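Local coordinates for PCF11 protein (Saccharomyces cerevisiae, PDB 1SZ9) that binds the C-terminal domain of RNA polymerase II and probably couples transcription to the processing of mRNA 3' ends, at residues H3-I8 with A41-D46; S69-V74 with I80-N85. All blocks are in the same frame, centred on the assembly; numbering follows the deposited sequence.

Interaction 1 of 2, residues H3-I8 with A41-D46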
loop_
_atom_site.group_PDB
_atom_site.type_symbol
_atom_site.label_atom_id
_atom_site.label_comp_id
_atom_site.label_asym_id
_atom_site.label_seq_id
_atom_site.Cartn_x
_atom_site.Cartn_y
_atom_site.Cartn_z
ATOM N N HIS A 3 -13.677 23.360 2.116
ATOM C CA HIS A 3 -14.803 22.619 1.557
ATOM C C HIS A 3 -14.422 21.624 0.467
ATOM O O HIS A 3 -14.799 20.457 0.539
ATOM C CB HIS A 3 -15.869 23.564 1.002
ATOM C CG HIS A 3 -17.152 22.874 0.660
ATOM N ND1 HIS A 3 -18.005 22.371 1.620
ATOM C CD2 HIS A 3 -17.703 22.553 -0.536
ATOM C CE1 HIS A 3 -19.024 21.771 1.032
ATOM N NE2 HIS A 3 -18.865 21.868 -0.276
ATOM N N ASP A 4 -13.699 22.085 -0.549
ATOM C CA ASP A 4 -13.289 21.209 -1.635
ATOM C C ASP A 4 -12.496 20.019 -1.090
ATOM O O ASP A 4 -12.704 18.884 -1.499
ATOM C CB ASP A 4 -12.439 21.983 -2.645
ATOM C CG ASP A 4 -13.246 23.006 -3.437
ATOM O OD1 ASP A 4 -14.223 22.613 -4.112
ATOM O OD2 ASP A 4 -12.897 24.206 -3.388
ATOM N N THR A 5 -11.589 20.297 -0.160
ATOM C CA THR A 5 -10.756 19.270 0.456
ATOM C C THR A 5 -11.610 18.193 1.106
ATOM O O THR A 5 -11.388 16.998 0.908
ATOM C CB THR A 5 -9.831 19.894 1.519
ATOM O OG1 THR A 5 -8.887 20.748 0.865
ATOM C CG2 THR A 5 -9.087 18.817 2.308
ATOM N N GLU A 6 -12.583 18.643 1.890
ATOM C CA GLU A 6 -13.516 17.773 2.590
ATOM C C GLU A 6 -14.245 16.845 1.613
ATOM O O GLU A 6 -14.315 15.643 1.819
ATOM C CB GLU A 6 -14.535 18.632 3.349
ATOM C CG GLU A 6 -15.639 17.851 4.029
ATOM C CD GLU A 6 -15.660 18.071 5.529
ATOM O OE1 GLU A 6 -15.635 19.249 5.957
ATOM O OE2 GLU A 6 -15.704 17.070 6.278
ATOM N N VAL A 7 -14.788 17.423 0.552
ATOM C CA VAL A 7 -15.506 16.669 -0.452
ATOM C C VAL A 7 -14.606 15.626 -1.129
ATOM O O VAL A 7 -14.992 14.463 -1.281
ATOM C CB VAL A 7 -16.089 17.613 -1.530
ATOM C CG1 VAL A 7 -16.647 16.805 -2.693
ATOM C CG2 VAL A 7 -17.190 18.470 -0.919
ATOM N N ILE A 8 -13.415 16.046 -1.545
ATOM C CA ILE A 8 -12.494 15.126 -2.196
ATOM C C ILE A 8 -12.077 13.982 -1.260
ATOM O O ILE A 8 -12.053 12.822 -1.660
ATOM C CB ILE A 8 -11.238 15.867 -2.702
ATOM C CG1 ILE A 8 -11.666 16.974 -3.674
ATOM C CG2 ILE A 8 -10.290 14.877 -3.418
ATOM C CD1 ILE A 8 -10.554 17.941 -4.053
ATOM N N ALA A 41 -2.699 14.548 -0.315
ATOM C CA ALA A 41 -1.903 13.344 -0.134
ATOM C C ALA A 41 -1.912 12.743 1.276
ATOM O O ALA A 41 -2.186 11.555 1.452
ATOM C CB ALA A 41 -0.465 13.607 -0.586
ATOM N N GLN A 42 -1.610 13.535 2.292
ATOM C CA GLN A 42 -1.598 12.960 3.632
ATOM C C GLN A 42 -2.957 12.364 4.041
ATOM O O GLN A 42 -3.009 11.367 4.779
ATOM C CB GLN A 42 -1.120 13.991 4.656
ATOM C CG GLN A 42 -1.129 13.451 6.082
ATOM C CD GLN A 42 -0.198 14.206 7.010
ATOM O OE1 GLN A 42 0.061 15.399 6.821
ATOM N NE2 GLN A 42 0.305 13.510 8.037
ATOM N N TYR A 43 -4.051 12.952 3.553
ATOM C CA TYR A 43 -5.382 12.442 3.869
ATOM C C TYR A 43 -5.577 11.091 3.217
ATOM O O TYR A 43 -6.111 10.178 3.833
ATOM C CB TYR A 43 -6.470 13.404 3.397
ATOM C CG TYR A 43 -6.475 14.685 4.190
ATOM C CD1 TYR A 43 -6.661 14.661 5.572
ATOM C CD2 TYR A 43 -6.238 15.913 3.578
ATOM C CE1 TYR A 43 -6.604 15.816 6.323
ATOM C CE2 TYR A 43 -6.180 17.086 4.326
ATOM C CZ TYR A 43 -6.362 17.026 5.694
ATOM O OH TYR A 43 -6.284 18.170 6.446
ATOM N N PHE A 44 -5.134 10.969 1.970
ATOM C CA PHE A 44 -5.252 9.705 1.246
ATOM C C PHE A 44 -4.363 8.642 1.908
ATOM O O PHE A 44 -4.760 7.491 2.043
ATOM C CB PHE A 44 -4.862 9.893 -0.224
ATOM C CG PHE A 44 -5.726 10.883 -0.960
ATOM C CD1 PHE A 44 -7.001 11.196 -0.500
ATOM C CD2 PHE A 44 -5.281 11.475 -2.141
ATOM C CE1 PHE A 44 -7.828 12.086 -1.206
ATOM C CE2 PHE A 44 -6.097 12.364 -2.854
ATOM C CZ PHE A 44 -7.377 12.667 -2.380
ATOM N N VAL A 45 -3.166 9.025 2.335
ATOM C CA VAL A 45 -2.293 8.057 2.997
ATOM C C VAL A 45 -2.935 7.522 4.277
ATOM O O VAL A 45 -2.972 6.311 4.511
ATOM C CB VAL A 45 -0.917 8.678 3.320
ATOM C CG1 VAL A 45 -0.107 7.742 4.229
ATOM C CG2 VAL A 45 -0.156 8.907 2.019
ATOM N N ASP A 46 -3.468 8.415 5.106
ATOM C CA ASP A 46 -4.081 7.966 6.352
ATOM C C ASP A 46 -5.313 7.119 6.115
ATOM O O ASP A 46 -5.561 6.167 6.837
ATOM C CB ASP A 46 -4.421 9.149 7.248
ATOM C CG ASP A 46 -3.181 9.787 7.848
ATOM O OD1 ASP A 46 -2.140 9.087 7.977
ATOM O OD2 ASP A 46 -3.255 10.978 8.202
#

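Interaction 2 of 2, residues S69-V74 with I80-N85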
loop_
_atom_site.group_PDB
_atom_site.type_symbol
_atom_site.label_atom_id
_atom_site.label_comp_id
_atom_site.label_asym_id
_atom_site.label_seq_id
_atom_site.Cartn_x
_atom_site.Cartn_y
_atom_site.Cartn_z
ATOM N N SER A 69 -0.417 0.730 -6.170
ATOM C CA SER A 69 -0.716 1.419 -7.429
ATOM C C SER A 69 -0.384 2.910 -7.335
ATOM O O SER A 69 0.270 3.469 -8.213
ATOM C CB SER A 69 -2.192 1.203 -7.810
ATOM O OG SER A 69 -2.522 1.857 -9.026
ATOM N N ILE A 70 -0.814 3.547 -6.253
ATOM C CA ILE A 70 -0.529 4.958 -6.048
ATOM C C ILE A 70 0.983 5.235 -6.020
ATOM O O ILE A 70 1.471 6.171 -6.661
ATOM C CB ILE A 70 -1.201 5.453 -4.739
ATOM C CG1 ILE A 70 -2.721 5.559 -4.963
ATOM C CG2 ILE A 70 -0.584 6.787 -4.279
ATOM C CD1 ILE A 70 -3.520 5.638 -3.667
ATOM N N CYS A 71 1.739 4.416 -5.296
ATOM C CA CYS A 71 3.178 4.622 -5.239
ATOM C C CYS A 71 3.899 4.370 -6.562
ATOM O O CYS A 71 4.768 5.145 -6.958
ATOM C CB CYS A 71 3.790 3.751 -4.149
ATOM S SG CYS A 71 3.344 4.316 -2.508
ATOM N N LYS A 72 3.547 3.283 -7.239
ATOM C CA LYS A 72 4.171 2.943 -8.517
ATOM C C LYS A 72 3.802 3.865 -9.687
ATOM O O LYS A 72 4.616 4.100 -10.572
ATOM C CB LYS A 72 3.808 1.518 -8.912
ATOM C CG LYS A 72 4.676 0.456 -8.262
ATOM C CD LYS A 72 4.244 -0.924 -8.699
ATOM C CE LYS A 72 5.154 -2.008 -8.128
ATOM N NZ LYS A 72 4.568 -3.339 -8.426
ATOM N N ASN A 73 2.580 4.382 -9.693
ATOM C CA ASN A 73 2.138 5.212 -10.807
ATOM C C ASN A 73 2.170 6.705 -10.575
ATOM O O ASN A 73 2.293 7.472 -11.529
ATOM C CB ASN A 73 0.738 4.781 -11.243
ATOM C CG ASN A 73 0.700 3.322 -11.653
ATOM O OD1 ASN A 73 1.462 2.902 -12.521
ATOM N ND2 ASN A 73 -0.173 2.543 -11.027
ATOM N N VAL A 74 2.030 7.117 -9.322
ATOM C CA VAL A 74 2.072 8.530 -9.000
ATOM C C VAL A 74 3.471 8.839 -8.480
ATOM O O VAL A 74 4.113 9.780 -8.943
ATOM C CB VAL A 74 1.027 8.918 -7.929
ATOM C CG1 VAL A 74 0.983 10.447 -7.767
ATOM C CG2 VAL A 74 -0.353 8.405 -8.333
ATOM N N ILE A 80 7.170 8.612 -0.354
ATOM C CA ILE A 80 7.810 9.140 0.844
ATOM C C ILE A 80 6.905 8.962 2.052
ATOM O O ILE A 80 7.323 8.417 3.073
ATOM C CB ILE A 80 8.149 10.650 0.675
ATOM C CG1 ILE A 80 9.191 10.821 -0.439
ATOM C CG2 ILE A 80 8.674 11.232 1.980
ATOM C CD1 ILE A 80 9.414 12.262 -0.854
ATOM N N TYR A 81 5.658 9.405 1.935
ATOM C CA TYR A 81 4.717 9.297 3.041
ATOM C C TYR A 81 4.415 7.875 3.515
ATOM O O TYR A 81 4.417 7.630 4.713
ATOM C CB TYR A 81 3.408 10.001 2.695
ATOM C CG TYR A 81 3.543 11.493 2.447
ATOM C CD1 TYR A 81 4.776 12.148 2.598
ATOM C CD2 TYR A 81 2.436 12.247 2.061
ATOM C CE1 TYR A 81 4.901 13.522 2.364
ATOM C CE2 TYR A 81 2.541 13.616 1.825
ATOM C CZ TYR A 81 3.776 14.248 1.975
ATOM O OH TYR A 81 3.880 15.592 1.713
ATOM N N PHE A 82 4.132 6.948 2.593
ATOM C CA PHE A 82 3.838 5.556 2.981
ATOM C C PHE A 82 5.061 4.845 3.570
ATOM O O PHE A 82 4.909 3.872 4.307
ATOM C CB PHE A 82 3.338 4.736 1.779
ATOM C CG PHE A 82 1.895 4.959 1.441
ATOM C CD1 PHE A 82 0.887 4.653 2.378
ATOM C CD2 PHE A 82 1.524 5.439 0.178
ATOM C CE1 PHE A 82 -0.473 4.816 2.059
ATOM C CE2 PHE A 82 0.179 5.605 -0.144
ATOM C CZ PHE A 82 -0.825 5.291 0.798
ATOM N N SER A 83 6.267 5.319 3.238
ATOM C CA SER A 83 7.495 4.692 3.751
ATOM C C SER A 83 7.572 4.705 5.270
ATOM O O SER A 83 8.170 3.809 5.857
ATOM C CB SER A 83 8.767 5.395 3.243
ATOM O OG SER A 83 9.031 5.093 1.886
ATOM N N ARG A 84 6.991 5.723 5.896
ATOM C CA ARG A 84 7.078 5.828 7.343
ATOM C C ARG A 84 6.493 4.671 8.143
ATOM O O ARG A 84 7.126 4.199 9.086
ATOM C CB ARG A 84 6.461 7.139 7.846
ATOM C CG ARG A 84 6.618 7.285 9.369
ATOM C CD ARG A 84 6.424 8.709 9.823
ATOM N NE ARG A 84 7.274 9.622 9.062
ATOM C CZ ARG A 84 7.006 10.911 8.915
ATOM N NH1 ARG A 84 5.922 11.417 9.492
ATOM N NH2 ARG A 84 7.779 11.680 8.153
ATOM N N ASN A 85 5.290 4.223 7.795
ATOM C CA ASN A 85 4.696 3.116 8.538
ATOM C C ASN A 85 4.667 1.806 7.746
ATOM O O ASN A 85 4.131 0.816 8.217
ATOM C CB ASN A 85 3.271 3.484 9.007
ATOM C CG ASN A 85 3.241 4.774 9.827
ATOM O OD1 ASN A 85 4.187 5.082 10.538
ATOM N ND2 ASN A 85 2.148 5.523 9.729
#

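Interaction 1 of 2, residues H3-I8 with A41-D46
Thr5 and Tyr43 lie 9.3 Å apart between their CA atoms, and Ile8 and Phe44, also measured between CA atoms, 9.7 Å apart. These two pairs set the register between the first turns of helix 3-16 and those of helix 41-54. At such a separation the backbones stay clear of each other, and the gap is bridged by side chains in two steps, each matching one aliphatic methyl with one aromatic ring.

In the first step Thr5 CG2 reaches Tyr43 CE2 at 3.9 Å, approaching the phenol ring obliquely, with the two side chains crossing at about a right angle. With OG1 of Thr5 at chi1 -67°, beside the backbone nitrogen, the CG2 methyl is left anti to that nitrogen and is the branch that meets the ring. The hydroxyl OG1 is hydrogen-bonded to Asp2, so the threonine presents its apolar branch across the contact while its polar branch serves its own end of the chain.

One turn further along helix 3-16, Ile8 CG2 stands 3.8 Å from Phe44 CZ, at the edge of the ring and in its plane. The bond from Phe44 CA to CB points neither toward the N-terminal helix nor away from it, yet the ring end, CZ, comes near the methyl. The same ring stacks with Phe12 on the helix of Ile8, and both Ile8 and Phe44 touch Asn37 in the turn before helix 41-54.

No hydrogen bond or ion pair passes between 3-8 and 41-46, and the two together bury just 128 Å². The contact runs from exposed Tyr43 to buried Phe44, so the N-terminal helix is held here by van der Waals and hydrophobic contact, without the directional demands of polar pairing.

Interaction 2 of 2, residues S69-V74 with I80-N85
Cys71 SG lies 3.4 Å from Phe82 CD2, with CE2 of the same ring the next atom at 4.2 Å. Cys71 SG is also 4.7 Å from the centroid of the Phe82 ring and 66° off its normal, an oblique sulfur-aromatic contact. The torsion about CA-CB in Cys71 (chi1 -70°) keeps SG beside its own backbone nitrogen, from where it meets the CD2-CE2 side of the ring. Ile70 adds a looser touch at the neighbouring position: its CG2 methyl lies at the ring edge, near the plane, 4.4 Å from Phe82 CE2.

The backbones come closest at Cys71 and Phe82, whose CA atoms are 8.3 Å apart. The chain has just left helix 57-73, turned through a short linker and entered helix 78-83, and Phe82 packs back on the last turns of the preceding helix. This is a local helix-to-helix packing within the all-helical, ARM-repeat-like CTD-interacting domain, and all three touching residues are buried.

A further layer surrounds them. Glu49 of helix 41-54 also touches Phe82, Phe123 and Thr79 touch Cys71, and Ile70 reaches across to Ile48 and Ala34. On the flanks, Ser69 OG is hydrogen-bonded to Thr31 OG1 and, within its own helix, takes a weak bond from Asn73 ND2 at 3.2 Å, whereas Ser83 OG pairs with the carbonyl of Thr79 and the backbone nitrogen of Glu124.

How the interactions relate
From the N terminus, helix 3-16 comes first, and interaction 1 closes a long loop in which the chain passes through helix 24-36 before meeting 3-8 at 41-46. After helix 41-54 and helix 57-73, interaction 2 closes a much shorter loop, the turn from 69-74 to 80-85. The two closures follow in series, neither nesting nor crossing. They nevertheless meet through the start of helix 41-54: Val45 CG1 packs on Phe82 CE1 at 3.7 Å, and Ala41 CB on Tyr81 CE2 at 3.9 Å. One flank of that helix thus faces the N-terminal helix and another helix 78-83, joining the partly buried edge to the interior.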